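Local coordinates for protein adenylate kinase (Thermus thermophilus, PDB 3CM0) that catalyses the reversible transfer of the terminal phosphate of ATP to AMP, giving two ADP, and so helps balance the cell's adenine nucleotides, at residues Leu67-Ile72 with Asp83-Thr88. Residues are numbered along the deposited sequence; the frame is centred on the assembly and turned at random.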
ATOM      1  N   LEU A  67      -9.209   3.675  14.959  1.00 19.96           N
ATOM      2  CA  LEU A  67      -7.899   3.845  15.569  1.00 21.01           C
ATOM      3  C   LEU A  67      -6.828   3.940  14.480  1.00 20.01           C
ATOM      4  O   LEU A  67      -5.891   4.720  14.573  1.00 15.45           O
ATOM      5  CB  LEU A  67      -7.634   2.663  16.507  1.00 27.94           C
ATOM      6  CG  LEU A  67      -6.315   2.761  17.260  1.00 34.58           C
ATOM      7  CD1 LEU A  67      -6.276   4.081  18.003  1.00 27.49           C
ATOM      8  CD2 LEU A  67      -6.187   1.592  18.220  1.00 43.42           C
ATOM      9  N   ILE A  68      -6.959   3.142  13.425  1.00 18.53           N
ATOM     10  CA  ILE A  68      -5.999   3.202  12.330  1.00 15.17           C
ATOM     11  C   ILE A  68      -6.031   4.610  11.687  1.00 10.16           C
ATOM     12  O   ILE A  68      -4.999   5.192  11.398  1.00 12.84           O
ATOM     13  CB  ILE A  68      -6.372   2.152  11.242  1.00 18.85           C
ATOM     14  CG1 ILE A  68      -6.229   0.741  11.834  1.00 22.60           C
ATOM     15  CG2 ILE A  68      -5.504   2.341  10.005  1.00 17.74           C
ATOM     16  CD1 ILE A  68      -6.642  -0.354  10.883  1.00 32.67           C
ATOM     17  N   LEU A  69      -7.226   5.125  11.423  1.00 11.04           N
ATOM     18  CA  LEU A  69      -7.329   6.455  10.830  1.00 12.09           C
ATOM     19  C   LEU A  69      -6.811   7.527  11.809  1.00 16.21           C
ATOM     20  O   LEU A  69      -6.240   8.505  11.380  1.00 14.76           O
ATOM     21  CB  LEU A  69      -8.775   6.754  10.418  1.00 15.37           C
ATOM     22  CG  LEU A  69      -9.195   6.260   9.004  1.00 14.36           C
ATOM     23  CD1 LEU A  69      -8.525   7.113   7.981  1.00 17.86           C
ATOM     24  CD2 LEU A  69      -8.827   4.783   8.799  1.00 14.24           C
ATOM     25  N   GLU A  70      -7.027   7.333  13.111  1.00 17.71           N
ATOM     26  CA  GLU A  70      -6.495   8.274  14.107  1.00 16.72           C
ATOM     27  C   GLU A  70      -4.952   8.306  14.021  1.00 16.54           C
ATOM     28  O   GLU A  70      -4.328   9.385  14.033  1.00 19.59           O
ATOM     29  CB  GLU A  70      -6.926   7.856  15.518  1.00 17.56           C
ATOM     30  CG  GLU A  70      -6.154   8.633  16.650  1.00 22.20           C
ATOM     31  CD  GLU A  70      -6.443  10.112  16.624  1.00 17.85           C
ATOM     32  OE1 GLU A  70      -7.575  10.471  16.234  1.00 17.65           O
ATOM     33  OE2 GLU A  70      -5.569  10.925  17.016  1.00 19.16           O
ATOM     34  N   LEU A  71      -4.337   7.123  13.936  1.00 15.65           N
ATOM     35  CA  LEU A  71      -2.879   7.045  13.824  1.00 14.93           C
ATOM     36  C   LEU A  71      -2.382   7.700  12.551  1.00 18.59           C
ATOM     37  O   LEU A  71      -1.332   8.319  12.544  1.00 16.53           O
ATOM     38  CB  LEU A  71      -2.403   5.598  13.865  1.00 15.34           C
ATOM     39  CG  LEU A  71      -2.515   4.922  15.230  1.00 25.46           C
ATOM     40  CD1 LEU A  71      -2.049   3.478  15.145  1.00 31.07           C
ATOM     41  CD2 LEU A  71      -1.688   5.702  16.254  1.00 26.63           C
ATOM     42  N   ILE A  72      -3.111   7.522  11.447  1.00 14.69           N
ATOM     43  CA  ILE A  72      -2.698   8.171  10.217  1.00 12.93           C
ATOM     44  C   ILE A  72      -2.802   9.706  10.377  1.00 12.82           C
ATOM     45  O   ILE A  72      -1.911  10.464   9.925  1.00 17.81           O
ATOM     46  CB  ILE A  72      -3.578   7.684   9.033  1.00 16.49           C
ATOM     47  CG1 ILE A  72      -3.262   6.213   8.750  1.00 16.68           C
ATOM     48  CG2 ILE A  72      -3.318   8.559   7.785  1.00 12.10           C
ATOM     49  CD1 ILE A  72      -4.247   5.556   7.727  1.00 12.69           C
ATOM     50  N   ASP A  83       1.290   2.481   1.274  1.00 13.75           N
ATOM     51  CA  ASP A  83       1.671   1.270   0.550  1.00 20.81           C
ATOM     52  C   ASP A  83       1.136   0.159   1.470  1.00 20.09           C
ATOM     53  O   ASP A  83       1.658  -0.057   2.554  1.00 37.07           O
ATOM     54  CB  ASP A  83       3.205   1.256   0.444  1.00 20.98           C
ATOM     55  CG  ASP A  83       3.752  -0.039  -0.093  1.00 31.32           C
ATOM     56  OD1 ASP A  83       3.086  -0.654  -0.949  1.00 27.85           O
ATOM     57  OD2 ASP A  83       4.859  -0.421   0.342  1.00 33.78           O
ATOM     58  N   GLY A  84       0.079  -0.506   1.057  1.00 26.76           N
ATOM     59  CA  GLY A  84      -0.506  -1.518   1.916  1.00 31.22           C
ATOM     60  C   GLY A  84      -1.761  -1.008   2.628  1.00 38.64           C
ATOM     61  O   GLY A  84      -2.299  -1.689   3.517  1.00 33.85           O
ATOM     62  N   PHE A  85      -2.204   0.198   2.247  1.00 32.17           N
ATOM     63  CA  PHE A  85      -3.400   0.845   2.792  1.00 22.95           C
ATOM     64  C   PHE A  85      -3.921   1.855   1.750  1.00 18.70           C
ATOM     65  O   PHE A  85      -3.135   2.541   1.108  1.00 17.10           O
ATOM     66  CB  PHE A  85      -3.085   1.569   4.116  1.00 21.37           C
ATOM     67  CG  PHE A  85      -4.294   2.073   4.835  1.00 20.32           C
ATOM     68  CD1 PHE A  85      -4.780   3.343   4.587  1.00 16.97           C
ATOM     69  CD2 PHE A  85      -4.968   1.260   5.747  1.00 19.49           C
ATOM     70  CE1 PHE A  85      -5.929   3.812   5.227  1.00 20.04           C
ATOM     71  CE2 PHE A  85      -6.115   1.718   6.389  1.00 18.89           C
ATOM     72  CZ  PHE A  85      -6.593   2.994   6.129  1.00 17.00           C
ATOM     73  N   PRO A  86      -5.261   1.957   1.556  1.00 12.71           N
ATOM     74  CA  PRO A  86      -6.309   1.192   2.241  1.00 12.77           C
ATOM     75  C   PRO A  86      -6.400  -0.245   1.751  1.00 12.05           C
ATOM     76  O   PRO A  86      -5.912  -0.574   0.673  1.00 16.39           O
ATOM     77  CB  PRO A  86      -7.601   1.971   1.924  1.00 11.61           C
ATOM     78  CG  PRO A  86      -7.365   2.474   0.542  1.00 11.94           C
ATOM     79  CD  PRO A  86      -5.840   2.916   0.598  1.00 13.21           C
ATOM     80  N   ARG A  87      -7.011  -1.089   2.583  1.00 14.94           N
ATOM     81  CA  ARG A  87      -7.210  -2.490   2.238  1.00 19.24           C
ATOM     82  C   ARG A  87      -8.687  -2.718   1.926  1.00 20.61           C
ATOM     83  O   ARG A  87      -9.031  -3.638   1.211  1.00 20.04           O
ATOM     84  CB  ARG A  87      -6.791  -3.405   3.400  1.00 16.10           C
ATOM     85  CG  ARG A  87      -5.289  -3.433   3.671  1.00 21.78           C
ATOM     86  CD  ARG A  87      -4.974  -4.300   4.896  1.00 32.89           C
ATOM     87  NE  ARG A  87      -5.386  -3.702   6.175  1.00 36.15           N
ATOM     88  CZ  ARG A  87      -4.716  -2.746   6.821  1.00 40.77           C
ATOM     89  NH1 ARG A  87      -3.588  -2.252   6.330  1.00 34.81           N
ATOM     90  NH2 ARG A  87      -5.169  -2.289   7.980  1.00 52.16           N
ATOM     91  N   THR A  88      -9.557  -1.881   2.470  1.00 20.08           N
ATOM     92  CA  THR A  88     -10.989  -2.038   2.242  1.00 17.45           C
ATOM     93  C   THR A  88     -11.621  -0.761   1.740  1.00 19.59           C
ATOM     94  O   THR A  88     -11.082   0.322   1.890  1.00 16.70           O
ATOM     95  CB  THR A  88     -11.728  -2.391   3.531  1.00 19.72           C
ATOM     96  OG1 THR A  88     -11.707  -1.242   4.404  1.00 15.88           O
ATOM     97  CG2 THR A  88     -11.047  -3.570   4.251  1.00 21.28           C
TER
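Ile72 and Phe85 reach toward each other tip to tip, and the methyl CD1 of Ile72 settles over one face of the ring, 4.0 Å from its centroid and 30° off the normal, in a CH-pi contact. The methyl lies nearer the rim than the centre, with Ile72 CD1 3.5 Å from Phe85 CE1. Leu69 approaches the same ring at its edge, close to the ring plane, its CD2 3.9 Å from Phe85 CZ. Ile68 comes in obliquely and lays CG2 3.7 Å from Phe85 CE2. CG of Phe85 stands anti to the backbone N (chi1 -171°), and its CB already points toward helix 65-75. Two neighbouring residues, Ile68 and Leu69, and Ile72 one turn on, thus meet the outer end of the ring, and no hydrogen bond joins the two segments. An alanine in place of Phe85 would probably open a gap in front of Ile68, Leu69 and Ile72 and leave the helix without its main apolar partner in the loop. In this P-loop NTPase fold segment 83-88 links strand 79-83 of the parallel sheet to helix 89-101, and its Gly84-Phe85-Pro86-Arg87 run, with a cis peptide before Pro86, is predicted to bind AMP. Toward solvent the packing thins to one approach: the guanidinium of Arg87 presents its edge to Ile68, NH2 lying 3.8 Å from Ile68 CD1. The arginine chain is bent at chi3, and NH1 donates to Gly84 O at 3.1 Å, a rather bent bond (137° at the hydrogen). Thr35, another predicted AMP-binding residue, touches both Ile68 and Arg87 from helix 35-44, while Leu69 and Ile72 also touch Ala94 and Leu98 of helix 89-101.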